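PDB 4DWD: mandelate racemase/muconate lactonizing enzyme, C-terminal domain protein from Paracoccus denitrificans, which binds magnesium and belongs to the mandelate racemase branch of the enolase superfamily, where it probably acts as a hydro-lyase. Local coordinates for residues 50-59 / 89-98; 160-171 / 195-206. All blocks are in the same frame, centred on the assembly; numbering follows the deposited sequence.

Contact 1. Residues 50-59 / 89-98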
ATOM      1  N   ALA B  50      30.905 -10.942 -27.040  1.00 11.19           N
ATOM      2  CA  ALA B  50      30.297 -11.993 -26.232  1.00 11.42           C
ATOM      3  C   ALA B  50      28.953 -12.423 -26.840  1.00 11.04           C
ATOM      4  O   ALA B  50      28.682 -13.624 -26.949  1.00 11.18           O
ATOM      5  CB  ALA B  50      30.131 -11.545 -24.781  1.00 10.75           C
ATOM      6  N   SER B  51      28.127 -11.461 -27.261  1.00 10.57           N
ATOM      7  CA  SER B  51      26.866 -11.823 -27.927  1.00 10.60           C
ATOM      8  C   SER B  51      27.085 -12.644 -29.203  1.00 10.35           C
ATOM      9  O   SER B  51      26.375 -13.612 -29.458  1.00 11.00           O
ATOM     10  CB  SER B  51      26.001 -10.598 -28.237  1.00 10.29           C
ATOM     11  OG  SER B  51      25.514  -9.996 -27.047  1.00 10.26           O
ATOM     12  N   LEU B  52      28.072 -12.247 -29.999  1.00 10.27           N
ATOM     13  CA  LEU B  52      28.399 -12.976 -31.214  1.00 11.06           C
ATOM     14  C   LEU B  52      28.870 -14.404 -30.921  1.00 10.74           C
ATOM     15  O   LEU B  52      28.516 -15.330 -31.656  1.00 11.11           O
ATOM     16  CB  LEU B  52      29.445 -12.213 -32.027  1.00 11.62           C
ATOM     17  CG  LEU B  52      28.998 -10.870 -32.629  1.00 10.66           C
ATOM     18  CD1 LEU B  52      30.191 -10.218 -33.326  1.00 12.31           C
ATOM     19  CD2 LEU B  52      27.828 -11.031 -33.598  1.00 11.40           C
ATOM     20  N   GLY B  53      29.634 -14.579 -29.847  1.00 10.74           N
ATOM     21  CA  GLY B  53      30.043 -15.911 -29.404  1.00 11.95           C
ATOM     22  C   GLY B  53      28.860 -16.777 -28.990  1.00 11.09           C
ATOM     23  O   GLY B  53      28.818 -17.973 -29.288  1.00 11.72           O
ATOM     24  N   VAL B  54      27.876 -16.178 -28.316  1.00 10.75           N
ATOM     25  CA  VAL B  54      26.673 -16.912 -27.932  1.00 10.44           C
ATOM     26  C   VAL B  54      25.885 -17.309 -29.184  1.00 11.36           C
ATOM     27  O   VAL B  54      25.391 -18.433 -29.282  1.00 12.36           O
ATOM     28  CB  VAL B  54      25.832 -16.097 -26.922  1.00 10.92           C
ATOM     29  CG1 VAL B  54      24.448 -16.706 -26.750  1.00 13.01           C
ATOM     30  CG2 VAL B  54      26.539 -16.024 -25.572  1.00 11.68           C
ATOM     31  N   VAL B  55      25.793 -16.410 -30.168  1.00 10.72           N
ATOM     32  CA  VAL B  55      25.171 -16.791 -31.450  1.00 11.25           C
ATOM     33  C   VAL B  55      25.889 -18.003 -32.074  1.00 12.36           C
ATOM     34  O   VAL B  55      25.252 -19.009 -32.397  1.00 13.21           O
ATOM     35  CB  VAL B  55      25.129 -15.610 -32.448  1.00 10.95           C
ATOM     36  CG1 VAL B  55      24.620 -16.054 -33.819  1.00 12.51           C
ATOM     37  CG2 VAL B  55      24.247 -14.485 -31.912  1.00 11.73           C
ATOM     38  N   ALA B  56      27.210 -17.908 -32.220  1.00 11.80           N
ATOM     39  CA  ALA B  56      27.978 -18.945 -32.911  1.00 13.46           C
ATOM     40  C   ALA B  56      27.949 -20.294 -32.180  1.00 13.53           C
ATOM     41  O   ALA B  56      27.785 -21.343 -32.806  1.00 14.97           O
ATOM     42  CB  ALA B  56      29.416 -18.491 -33.115  1.00 14.59           C
ATOM     43  N   ARG B  57      28.107 -20.270 -30.860  1.00 12.95           N
ATOM     44  CA  ARG B  57      28.232 -21.521 -30.108  1.00 14.39           C
ATOM     45  C   ARG B  57      26.887 -22.118 -29.721  1.00 14.80           C
ATOM     46  O   ARG B  57      26.716 -23.340 -29.731  1.00 14.75           O
ATOM     47  CB  ARG B  57      29.032 -21.308 -28.822  1.00 15.02           C
ATOM     48  CG  ARG B  57      30.517 -21.039 -28.975  1.00 21.07           C
ATOM     49  CD  ARG B  57      31.203 -21.120 -27.613  1.00 24.00           C
ATOM     50  NE  ARG B  57      30.611 -20.202 -26.632  1.00 19.08           N
ATOM     51  CZ  ARG B  57      30.886 -18.900 -26.561  1.00 17.89           C
ATOM     52  NH1 ARG B  57      31.763 -18.348 -27.393  1.00 21.54           N
ATOM     53  NH2 ARG B  57      30.294 -18.151 -25.651  1.00 14.19           N
ATOM     54  N   ASP B  58      25.947 -21.258 -29.344  1.00 13.87           N
ATOM     55  CA  ASP B  58      24.725 -21.719 -28.685  1.00 14.50           C
ATOM     56  C   ASP B  58      23.489 -21.699 -29.579  1.00 17.02           C
ATOM     57  O   ASP B  58      22.683 -22.640 -29.552  1.00 21.96           O
ATOM     58  CB  ASP B  58      24.473 -20.936 -27.392  1.00 15.04           C
ATOM     59  CG  ASP B  58      25.664 -20.949 -26.447  1.00 16.08           C
ATOM     60  OD1 ASP B  58      26.371 -21.985 -26.352  1.00 17.18           O
ATOM     61  OD2 ASP B  58      25.904 -19.922 -25.787  1.00 17.42           O
ATOM     62  N   ILE B  59      23.335 -20.641 -30.370  1.00 13.92           N
ATOM     63  CA  ILE B  59      22.102 -20.438 -31.130  1.00 14.12           C
ATOM     64  C   ILE B  59      22.169 -21.024 -32.535  1.00 14.96           C
ATOM     65  O   ILE B  59      21.272 -21.771 -32.940  1.00 15.60           O
ATOM     66  CB  ILE B  59      21.706 -18.947 -31.167  1.00 13.64           C
ATOM     67  CG1 ILE B  59      21.550 -18.407 -29.739  1.00 13.36           C
ATOM     68  CG2 ILE B  59      20.427 -18.741 -31.964  1.00 14.34           C
ATOM     69  CD1 ILE B  59      21.412 -16.897 -29.661  1.00 13.64           C
ATOM     70  N   GLY B  89      21.285  -8.642 -21.309  1.00 10.80           N
ATOM     71  CA  GLY B  89      22.476  -8.069 -21.942  1.00 11.35           C
ATOM     72  C   GLY B  89      23.003  -8.958 -23.050  1.00 10.17           C
ATOM     73  O   GLY B  89      22.470  -8.975 -24.153  1.00 10.02           O
ATOM     74  N   ILE B  90      24.063  -9.699 -22.756  1.00  9.40           N
ATOM     75  CA  ILE B  90      24.722 -10.488 -23.792  1.00  9.56           C
ATOM     76  C   ILE B  90      23.774 -11.455 -24.514  1.00  9.78           C
ATOM     77  O   ILE B  90      23.697 -11.472 -25.752  1.00 10.09           O
ATOM     78  CB  ILE B  90      25.915 -11.254 -23.195  1.00  9.52           C
ATOM     79  CG1 ILE B  90      27.044 -10.270 -22.848  1.00  9.72           C
ATOM     80  CG2 ILE B  90      26.436 -12.293 -24.190  1.00 10.06           C
ATOM     81  CD1 ILE B  90      28.078 -10.820 -21.883  1.00 10.42           C
ATOM     82  N   ALA B  91      23.040 -12.259 -23.747  1.00  9.41           N
ATOM     83  CA  ALA B  91      22.177 -13.262 -24.354  1.00  9.42           C
ATOM     84  C   ALA B  91      20.937 -12.651 -25.000  1.00  9.12           C
ATOM     85  O   ALA B  91      20.549 -13.070 -26.093  1.00  9.93           O
ATOM     86  CB  ALA B  91      21.806 -14.350 -23.346  1.00 10.12           C
ATOM     87  N   THR B  92      20.304 -11.670 -24.349  1.00  9.21           N
ATOM     88  CA  THR B  92      19.146 -11.056 -24.992  1.00  9.85           C
ATOM     89  C   THR B  92      19.515 -10.329 -26.291  1.00  9.13           C
ATOM     90  O   THR B  92      18.712 -10.319 -27.219  1.00  9.28           O
ATOM     91  CB  THR B  92      18.337 -10.123 -24.059  1.00  9.93           C
ATOM     92  OG1 THR B  92      19.177  -9.080 -23.530  1.00  9.44           O
ATOM     93  CG2 THR B  92      17.726 -10.925 -22.891  1.00 11.38           C
ATOM     94  N   ALA B  93      20.707  -9.733 -26.361  1.00  9.08           N
ATOM     95  CA  ALA B  93      21.144  -9.084 -27.616  1.00  8.92           C
ATOM     96  C   ALA B  93      21.413 -10.111 -28.711  1.00  9.43           C
ATOM     97  O   ALA B  93      21.082  -9.875 -29.874  1.00  9.82           O
ATOM     98  CB  ALA B  93      22.367  -8.208 -27.392  1.00  9.60           C
ATOM     99  N   ALA B  94      22.006 -11.250 -28.345  1.00  9.24           N
ATOM    100  CA  ALA B  94      22.185 -12.357 -29.295  1.00  9.25           C
ATOM    101  C   ALA B  94      20.852 -12.828 -29.872  1.00  9.38           C
ATOM    102  O   ALA B  94      20.710 -13.009 -31.086  1.00 10.09           O
ATOM    103  CB  ALA B  94      22.911 -13.502 -28.616  1.00 11.08           C
ATOM    104  N   LEU B  95      19.874 -13.006 -28.990  1.00  9.61           N
ATOM    105  CA  LEU B  95      18.527 -13.416 -29.395  1.00  9.66           C
ATOM    106  C   LEU B  95      17.837 -12.345 -30.252  1.00  9.64           C
ATOM    107  O   LEU B  95      17.223 -12.674 -31.273  1.00 10.17           O
ATOM    108  CB  LEU B  95      17.692 -13.768 -28.168  1.00 10.29           C
ATOM    109  CG  LEU B  95      18.150 -15.035 -27.445  1.00 11.91           C
ATOM    110  CD1 LEU B  95      17.568 -15.078 -26.034  1.00 15.65           C
ATOM    111  CD2 LEU B  95      17.752 -16.278 -28.222  1.00 15.48           C
ATOM    112  N   ALA B  96      17.972 -11.070 -29.849  1.00  9.12           N
ATOM    113  CA  ALA B  96      17.411  -9.951 -30.616  1.00  8.81           C
ATOM    114  C   ALA B  96      17.964  -9.936 -32.032  1.00  9.38           C
ATOM    115  O   ALA B  96      17.207  -9.771 -32.986  1.00  9.26           O
ATOM    116  CB  ALA B  96      17.726  -8.629 -29.930  1.00  9.23           C
ATOM    117  N   ALA B  97      19.281 -10.115 -32.165  1.00  9.15           N
ATOM    118  CA  ALA B  97      19.908 -10.089 -33.487  1.00  9.58           C
ATOM    119  C   ALA B  97      19.331 -11.187 -34.389  1.00  9.66           C
ATOM    120  O   ALA B  97      19.057 -10.955 -35.578  1.00 10.34           O
ATOM    121  CB  ALA B  97      21.415 -10.247 -33.341  1.00 10.32           C
ATOM    122  N   CYS B  98      19.143 -12.381 -33.827  1.00  9.40           N
ATOM    123  CA  CYS B  98      18.593 -13.487 -34.611  1.00  9.77           C
ATOM    124  C   CYS B  98      17.140 -13.235 -34.983  1.00 10.02           C
ATOM    125  O   CYS B  98      16.735 -13.556 -36.093  1.00 10.35           O
ATOM    126  CB  CYS B  98      18.750 -14.821 -33.875  1.00 10.36           C
ATOM    127  SG  CYS B  98      20.477 -15.326 -33.665  1.00 11.66           S
TER
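Two helices of the enolase-type N-terminal domain pack here, helix 49-63 against the start of helix 90-110. The short segments cross at -62° with their axes 8.2 Å apart. Ala94 is the knob of a knobs-into-holes contact. Its CB sits among Ser51, Val54, Val55 and Ile59, and Val55 CG2 lies 3.7 Å from Ala94 CB. Such a small knob lets the helices come close. At the near end the helices also share a polar link. Ser51 OG donates to Ile90 O over 2.7 Å, in the carbonyl plane and on a lone pair. The hydroxyl lies beside its own backbone N, with OG opposite the carbonyl carbon (chi1 -68°), and this turns it to the other helix. Ile90 O also takes the helical bond from Ala94 N, so two donors grip it. Replacing Ser51 with a valine would probably leave Ile90 O without its second donor and force a methyl against that buried carbonyl. Ile90 lays its branches against Ala50 and Val54: CD1 is 3.6 Å from Ala50 CB, while CG2 meets the side chain of Val54 at about a right angle. Strands 5-14 and 24-32 receive Val55 on the sheet side, and Met78 of helix 71-81 touches Ile59 and Leu95. At the far end, Ile59 CD1 meets Leu95 CD2 and Ile59 CG2 rests 3.8 Å from Cys98 SG.

Contact 2. Residues 160-171 / 195-206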
ATOM      1  N   LYS B 160      18.175  15.804 -27.840  1.00 10.71           N
ATOM      2  CA  LYS B 160      18.482  15.234 -26.524  1.00 10.17           C
ATOM      3  C   LYS B 160      19.967  15.365 -26.295  1.00 10.38           C
ATOM      4  O   LYS B 160      20.759  14.959 -27.150  1.00 11.78           O
ATOM      5  CB  LYS B 160      18.057  13.757 -26.437  1.00 11.20           C
ATOM      6  CG  LYS B 160      18.202  13.152 -25.044  1.00 11.54           C
ATOM      7  CD  LYS B 160      17.723  11.716 -24.960  1.00 11.70           C
ATOM      8  CE  LYS B 160      18.793  10.750 -25.437  1.00 11.36           C
ATOM      9  NZ  LYS B 160      18.261   9.363 -25.582  1.00 10.84           N
ATOM     10  N   ILE B 161      20.337  15.955 -25.162  1.00  9.26           N
ATOM     11  CA  ILE B 161      21.746  16.059 -24.767  1.00  9.61           C
ATOM     12  C   ILE B 161      22.055  14.997 -23.710  1.00 10.08           C
ATOM     13  O   ILE B 161      21.380  14.910 -22.678  1.00  9.79           O
ATOM     14  CB  ILE B 161      22.136  17.486 -24.302  1.00  9.81           C
ATOM     15  CG1 ILE B 161      21.120  18.053 -23.283  1.00  9.78           C
ATOM     16  CG2 ILE B 161      22.226  18.385 -25.531  1.00 10.69           C
ATOM     17  CD1 ILE B 161      21.503  19.414 -22.709  1.00 10.61           C
ATOM     18  N   ARG B 162      23.059  14.173 -23.992  1.00 10.05           N
ATOM     19  CA  ARG B 162      23.406  13.042 -23.117  1.00 10.18           C
ATOM     20  C   ARG B 162      24.767  13.270 -22.497  1.00 11.28           C
ATOM     21  O   ARG B 162      25.643  13.880 -23.114  1.00 11.21           O
ATOM     22  CB  ARG B 162      23.436  11.717 -23.898  1.00 11.22           C
ATOM     23  CG  ARG B 162      22.373  11.567 -24.978  1.00 11.99           C
ATOM     24  CD  ARG B 162      22.227  10.114 -25.443  1.00 13.30           C
ATOM     25  NE  ARG B 162      23.533   9.535 -25.753  1.00 15.34           N
ATOM     26  CZ  ARG B 162      24.161   9.656 -26.923  1.00 14.27           C
ATOM     27  NH1 ARG B 162      23.593  10.305 -27.939  1.00 14.02           N
ATOM     28  NH2 ARG B 162      25.362   9.119 -27.077  1.00 16.57           N
ATOM     29  N   TRP B 163      24.955  12.750 -21.290  1.00 12.19           N
ATOM     30  CA  TRP B 163      26.166  13.022 -20.534  1.00 12.82           C
ATOM     31  C   TRP B 163      27.279  12.070 -20.771  1.00 16.77           C
ATOM     32  O   TRP B 163      28.426  12.493 -20.969  1.00 17.56           O
ATOM     33  CB  TRP B 163      25.842  13.196 -19.048  1.00 13.11           C
ATOM     34  CG  TRP B 163      25.918  14.654 -18.717  1.00 13.53           C
ATOM     35  CD1 TRP B 163      26.787  15.274 -17.827  1.00 14.80           C
ATOM     36  CD2 TRP B 163      25.169  15.743 -19.349  1.00 12.92           C
ATOM     37  NE1 TRP B 163      26.613  16.630 -17.845  1.00 13.64           N
ATOM     38  CE2 TRP B 163      25.660  16.980 -18.743  1.00 13.18           C
ATOM     39  CE3 TRP B 163      24.166  15.816 -20.322  1.00 12.50           C
ATOM     40  CZ2 TRP B 163      25.143  18.226 -19.094  1.00 12.89           C
ATOM     41  CZ3 TRP B 163      23.657  17.069 -20.668  1.00 12.15           C
ATOM     42  CH2 TRP B 163      24.146  18.251 -20.078  1.00 11.85           C
ATOM     43  N   ASP B 164      26.959  10.782 -20.761  1.00 14.80           N
ATOM     44  CA  ASP B 164      27.960   9.730 -20.918  1.00 17.53           C
ATOM     45  C   ASP B 164      29.184   9.918 -20.015  1.00 18.92           C
ATOM     46  O   ASP B 164      30.330   9.829 -20.472  1.00 20.82           O
ATOM     47  CB  ASP B 164      28.363   9.602 -22.389  1.00 18.30           C
ATOM     48  CG  ASP B 164      27.198   9.208 -23.255  1.00 19.30           C
ATOM     49  OD1 ASP B 164      26.606   8.146 -22.966  1.00 19.72           O
ATOM     50  OD2 ASP B 164      26.854   9.971 -24.184  1.00 17.78           O
ATOM     51  N   GLY B 165      28.929  10.161 -18.731  1.00 17.84           N
ATOM     52  CA  GLY B 165      30.003  10.266 -17.743  1.00 20.96           C
ATOM     53  C   GLY B 165      30.436   8.908 -17.196  1.00 22.93           C
ATOM     54  O   GLY B 165      29.972   7.861 -17.647  1.00 22.20           O
ATOM     55  N   ASP B 166      31.323   8.931 -16.208  1.00 26.58           N
ATOM     56  CA  ASP B 166      31.857   7.715 -15.600  1.00 24.77           C
ATOM     57  C   ASP B 166      30.931   7.257 -14.473  1.00 25.70           C
ATOM     58  O   ASP B 166      30.757   7.981 -13.487  1.00 25.35           O
ATOM     59  CB  ASP B 166      33.258   8.020 -15.065  1.00 27.74           C
ATOM     60  CG  ASP B 166      33.911   6.834 -14.371  1.00 28.05           C
ATOM     61  OD1 ASP B 166      33.214   5.877 -13.965  1.00 26.28           O
ATOM     62  OD2 ASP B 166      35.148   6.866 -14.221  1.00 33.98           O
ATOM     63  N   ARG B 167      30.362   6.054 -14.605  1.00 23.17           N
ATOM     64  CA  ARG B 167      29.330   5.574 -13.658  1.00 23.88           C
ATOM     65  C   ARG B 167      29.861   5.128 -12.291  1.00 24.34           C
ATOM     66  O   ARG B 167      29.073   4.752 -11.409  1.00 25.33           O
ATOM     67  CB  ARG B 167      28.480   4.453 -14.267  1.00 25.05           C
ATOM     68  CG  ARG B 167      27.463   4.926 -15.291  1.00 23.05           C
ATOM     69  CD  ARG B 167      26.706   3.728 -15.848  1.00 19.24           C
ATOM     70  NE  ARG B 167      25.633   3.285 -14.957  1.00 19.35           N
ATOM     71  CZ  ARG B 167      24.720   2.369 -15.279  1.00 16.35           C
ATOM     72  NH1 ARG B 167      24.768   1.773 -16.462  1.00 16.97           N
ATOM     73  NH2 ARG B 167      23.744   2.063 -14.432  1.00  6.92           N
ATOM     74  N   THR B 168      31.180   5.155 -12.115  1.00 24.82           N
ATOM     75  CA  THR B 168      31.754   4.977 -10.782  1.00 24.92           C
ATOM     76  C   THR B 168      31.695   6.284  -9.996  1.00 24.46           C
ATOM     77  O   THR B 168      31.982   6.298  -8.808  1.00 24.97           O
ATOM     78  CB  THR B 168      33.210   4.462 -10.801  1.00 24.53           C
ATOM     79  OG1 THR B 168      34.059   5.415 -11.460  1.00 24.71           O
ATOM     80  CG2 THR B 168      33.310   3.098 -11.491  1.00 23.77           C
ATOM     81  N   ARG B 169      31.311   7.367 -10.670  1.00 23.36           N
ATOM     82  CA  ARG B 169      31.188   8.681 -10.042  1.00 21.24           C
ATOM     83  C   ARG B 169      29.726   9.113 -10.007  1.00 19.31           C
ATOM     84  O   ARG B 169      28.917   8.650 -10.810  1.00 22.16           O
ATOM     85  CB  ARG B 169      32.024   9.705 -10.804  1.00 21.56           C
ATOM     86  CG  ARG B 169      33.497   9.321 -10.919  1.00 25.81           C
ATOM     87  CD  ARG B 169      34.287  10.427 -11.586  1.00 32.07           C
ATOM     88  NE  ARG B 169      34.423  11.580 -10.699  1.00 31.86           N
ATOM     89  CZ  ARG B 169      34.787  12.799 -11.092  1.00 21.28           C
ATOM     90  NH1 ARG B 169      35.061  13.033 -12.367  1.00 35.10           N
ATOM     91  NH2 ARG B 169      34.876  13.769 -10.223  1.00 29.31           N
ATOM     92  N   CYS B 170      29.385   9.998  -9.079  1.00 17.82           N
ATOM     93  CA  CYS B 170      27.988  10.337  -8.843  1.00 16.92           C
ATOM     94  C   CYS B 170      27.885  11.808  -8.441  1.00 15.09           C
ATOM     95  O   CYS B 170      28.727  12.297  -7.694  1.00 17.23           O
ATOM     96  CB  CYS B 170      27.451   9.453  -7.719  1.00 17.14           C
ATOM     97  SG  CYS B 170      25.661   9.512  -7.554  1.00 18.55           S
ATOM     98  N   ASP B 171      26.866  12.508  -8.952  1.00 13.32           N
ATOM     99  CA  ASP B 171      26.626  13.918  -8.632  1.00 14.19           C
ATOM    100  C   ASP B 171      27.913  14.724  -8.826  1.00 15.08           C
ATOM    101  O   ASP B 171      28.267  15.540  -7.983  1.00 16.60           O
ATOM    102  CB  ASP B 171      26.148  14.099  -7.179  1.00 14.86           C
ATOM    103  CG  ASP B 171      24.756  13.537  -6.918  1.00 13.13           C
ATOM    104  OD1 ASP B 171      24.031  13.172  -7.866  1.00 11.82           O
ATOM    105  OD2 ASP B 171      24.383  13.483  -5.726  1.00 15.31           O
ATOM    106  N   GLY B 195      15.346  17.092 -24.543  1.00 10.05           N
ATOM    107  CA  GLY B 195      15.491  16.082 -23.490  1.00  9.46           C
ATOM    108  C   GLY B 195      16.900  16.102 -22.915  1.00  9.45           C
ATOM    109  O   GLY B 195      17.852  16.571 -23.555  1.00  9.44           O
ATOM    110  N   PHE B 196      17.033  15.582 -21.700  1.00  9.25           N
ATOM    111  CA  PHE B 196      18.312  15.529 -21.006  1.00  8.84           C
ATOM    112  C   PHE B 196      18.509  14.086 -20.561  1.00  9.28           C
ATOM    113  O   PHE B 196      17.650  13.530 -19.868  1.00  9.78           O
ATOM    114  CB  PHE B 196      18.243  16.481 -19.803  1.00  9.19           C
ATOM    115  CG  PHE B 196      19.525  16.601 -19.008  1.00  8.56           C
ATOM    116  CD1 PHE B 196      19.974  15.556 -18.194  1.00  9.22           C
ATOM    117  CD2 PHE B 196      20.252  17.791 -19.015  1.00  9.52           C
ATOM    118  CE1 PHE B 196      21.133  15.683 -17.433  1.00 10.36           C
ATOM    119  CE2 PHE B 196      21.409  17.915 -18.261  1.00 10.17           C
ATOM    120  CZ  PHE B 196      21.859  16.859 -17.473  1.00 10.31           C
ATOM    121  N   ASP B 197      19.630  13.487 -20.961  1.00  9.38           N
ATOM    122  CA  ASP B 197      19.935  12.103 -20.604  1.00  9.81           C
ATOM    123  C   ASP B 197      21.123  12.114 -19.649  1.00 10.23           C
ATOM    124  O   ASP B 197      22.248  12.446 -20.041  1.00 10.40           O
ATOM    125  CB  ASP B 197      20.223  11.312 -21.887  1.00 10.25           C
ATOM    126  CG  ASP B 197      20.435   9.821 -21.647  1.00 12.80           C
ATOM    127  OD1 ASP B 197      20.609   9.387 -20.503  1.00 11.67           O
ATOM    128  OD2 ASP B 197      20.442   9.088 -22.650  1.00 14.23           O
ATOM    129  N   ALA B 198      20.855  11.787 -18.386  1.00  9.77           N
ATOM    130  CA  ALA B 198      21.876  11.768 -17.344  1.00 10.66           C
ATOM    131  C   ALA B 198      22.827  10.581 -17.411  1.00 10.92           C
ATOM    132  O   ALA B 198      23.867  10.595 -16.740  1.00 11.57           O
ATOM    133  CB  ALA B 198      21.222  11.817 -15.969  1.00 10.63           C
ATOM    134  N   ASN B 199      22.467   9.548 -18.177  1.00 10.01           N
ATOM    135  CA  ASN B 199      23.278   8.322 -18.228  1.00 11.40           C
ATOM    136  C   ASN B 199      23.682   7.890 -16.817  1.00 11.08           C
ATOM    137  O   ASN B 199      24.848   7.595 -16.542  1.00 11.31           O
ATOM    138  CB  ASN B 199      24.496   8.499 -19.150  1.00 12.79           C
ATOM    139  CG  ASN B 199      24.097   8.750 -20.587  1.00 13.73           C
ATOM    140  OD1 ASN B 199      24.247   9.862 -21.101  1.00 14.80           O
ATOM    141  ND2 ASN B 199      23.568   7.728 -21.243  1.00 14.98           N
ATOM    142  N   ASN B 200      22.684   7.858 -15.933  1.00 10.09           N
ATOM    143  CA  ASN B 200      22.801   7.230 -14.613  1.00 10.54           C
ATOM    144  C   ASN B 200      23.704   8.002 -13.658  1.00 10.98           C
ATOM    145  O   ASN B 200      24.271   7.422 -12.726  1.00 12.24           O
ATOM    146  CB  ASN B 200      23.265   5.768 -14.764  1.00 11.87           C
ATOM    147  CG  ASN B 200      22.472   5.015 -15.810  1.00 11.79           C
ATOM    148  OD1 ASN B 200      22.996   4.710 -16.882  1.00 12.72           O
ATOM    149  ND2 ASN B 200      21.209   4.713 -15.518  1.00 12.04           N
ATOM    150  N   GLY B 201      23.802   9.315 -13.864  1.00 10.47           N
ATOM    151  CA  GLY B 201      24.824  10.100 -13.189  1.00 12.69           C
ATOM    152  C   GLY B 201      24.487  10.629 -11.810  1.00 10.70           C
ATOM    153  O   GLY B 201      25.362  11.193 -11.172  1.00 11.29           O
ATOM    154  N   TYR B 202      23.252  10.448 -11.340  1.00  9.20           N
ATOM    155  CA  TYR B 202      22.841  11.123 -10.095  1.00  9.30           C
ATOM    156  C   TYR B 202      22.319  10.207  -9.014  1.00  9.36           C
ATOM    157  O   TYR B 202      21.807   9.106  -9.277  1.00 10.21           O
ATOM    158  CB  TYR B 202      21.760  12.180 -10.359  1.00  9.64           C
ATOM    159  CG  TYR B 202      22.134  13.191 -11.407  1.00  9.49           C
ATOM    160  CD1 TYR B 202      23.266  13.996 -11.265  1.00 10.66           C
ATOM    161  CD2 TYR B 202      21.354  13.352 -12.535  1.00 10.51           C
ATOM    162  CE1 TYR B 202      23.612  14.920 -12.239  1.00 11.18           C
ATOM    163  CE2 TYR B 202      21.683  14.284 -13.516  1.00 10.47           C
ATOM    164  CZ  TYR B 202      22.815  15.059 -13.356  1.00 11.73           C
ATOM    165  OH  TYR B 202      23.153  15.963 -14.329  1.00 12.75           O
ATOM    166  N   SER B 203      22.454  10.687  -7.783  1.00  9.34           N
ATOM    167  CA  SER B 203      21.753  10.110  -6.651  1.00 10.02           C
ATOM    168  C   SER B 203      20.273  10.476  -6.756  1.00  9.57           C
ATOM    169  O   SER B 203      19.895  11.306  -7.589  1.00  9.42           O
ATOM    170  CB  SER B 203      22.320  10.705  -5.366  1.00 11.04           C
ATOM    171  OG  SER B 203      22.143  12.117  -5.332  1.00 11.29           O
ATOM    172  N   VAL B 204      19.422   9.888  -5.918  1.00 10.00           N
ATOM    173  CA  VAL B 204      18.024  10.327  -5.910  1.00  9.58           C
ATOM    174  C   VAL B 204      17.916  11.843  -5.647  1.00  9.56           C
ATOM    175  O   VAL B 204      17.221  12.561  -6.371  1.00  9.31           O
ATOM    176  CB  VAL B 204      17.205   9.545  -4.866  1.00  9.84           C
ATOM    177  CG1 VAL B 204      15.824  10.163  -4.674  1.00 10.58           C
ATOM    178  CG2 VAL B 204      17.083   8.082  -5.283  1.00 11.38           C
ATOM    179  N   GLY B 205      18.629  12.336  -4.635  1.00  9.77           N
ATOM    180  CA  GLY B 205      18.578  13.758  -4.312  1.00  9.93           C
ATOM    181  C   GLY B 205      19.127  14.624  -5.430  1.00  9.55           C
ATOM    182  O   GLY B 205      18.570  15.679  -5.742  1.00 10.48           O
ATOM    183  N   GLY B 206      20.236  14.201  -6.032  1.00  9.19           N
ATOM    184  CA  GLY B 206      20.815  14.944  -7.149  1.00 10.54           C
ATOM    185  C   GLY B 206      19.861  14.977  -8.327  1.00  9.69           C
ATOM    186  O   GLY B 206      19.761  15.991  -9.035  1.00  9.92           O
TER
HETATM  187  O   HOH W   1      24.501   7.386 -24.249  1.00 22.74           O
HETATM  188  O   HOH W   2      26.723  10.305 -16.837  1.00 18.73           O
HETATM  189  O   HOH W   3      27.300   7.102 -18.180  1.00 19.33           O
HETATM  190  O   HOH W   4      27.122   7.634 -12.564  1.00 19.81           O
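Trp163 and Phe196 form the tightly packed part of this contact. Their rings make an offset stack, with the Trp163 six-membered ring and the Phe196 ring 4.2 Å apart between centroids and the planes at 26°. Helix 174-188 packs on both side chains. With chi1 at -177°, the Phe196 ring points away from its own N and lies against one face of the indole. Beside them the parallel strands pair through Ile161: its N donates to Gly195 O, and its O accepts from Asp197 N in a nearly straight bond (175°). On the sheet face of Lys160, Arg162 and Asp197, the Lys160 NZ to Asp197 OD2 salt bridge is long, at 3.7 Å. Lys160 NZ also meets Tyr129 and Glu223. Past the strands, Asn199 OD1 takes a 2.9 Å bond from Asp164 N, which comes from above the amide plane. The Arg167 guanidinium stacks on the Asn200 amide, with OD1 over its centre, while Gln250, Gln227 and His228 bind its nitrogens. Asp171 grips Ser203 twice. OD2 uses its syn lone pair for Ser203 OG at 2.7 Å, and OD1 accepts from Ser203 N. The solvent side is the exposed turn at Asp164 and Gly165 and the gap between the loops, where separate waters bridge Gly165 N to Ala198 O and Arg169 O to Asn200 O. Asp197, Glu223 and Glu249 form a calcium site seen in this protein, not occupied in this chain. The contact belongs to the beta-alpha-beta unit 158-162, 174-188, 194-197, whose second strand ends in Asp197. Metal ligands at the C-terminal ends of successive barrel strands are typical of the enolase superfamily.

How the contacts relate
Contact 1 comes first along the chain and closes before contact 2 opens. Their centres lie 29 Å apart. The nearest atoms are about 11 Å apart, so they do not touch. Contact 1 joins two helices of the N-terminal domain beside its antiparallel sheet. Contact 2 joins neighbouring parallel strands of the barrel domain and the loops that follow them. They share no helix or strand. Gly89 nevertheless lies about 11 Å from the Glu249 side chain, and Glu249 shares a calcium site with Asp197 of contact 2, unoccupied in this chain. Both contacts also touch the second subunit. The two-domain plan is that of the enolase superfamily, with the Asp197, Glu223 and Glu249 site on the barrel.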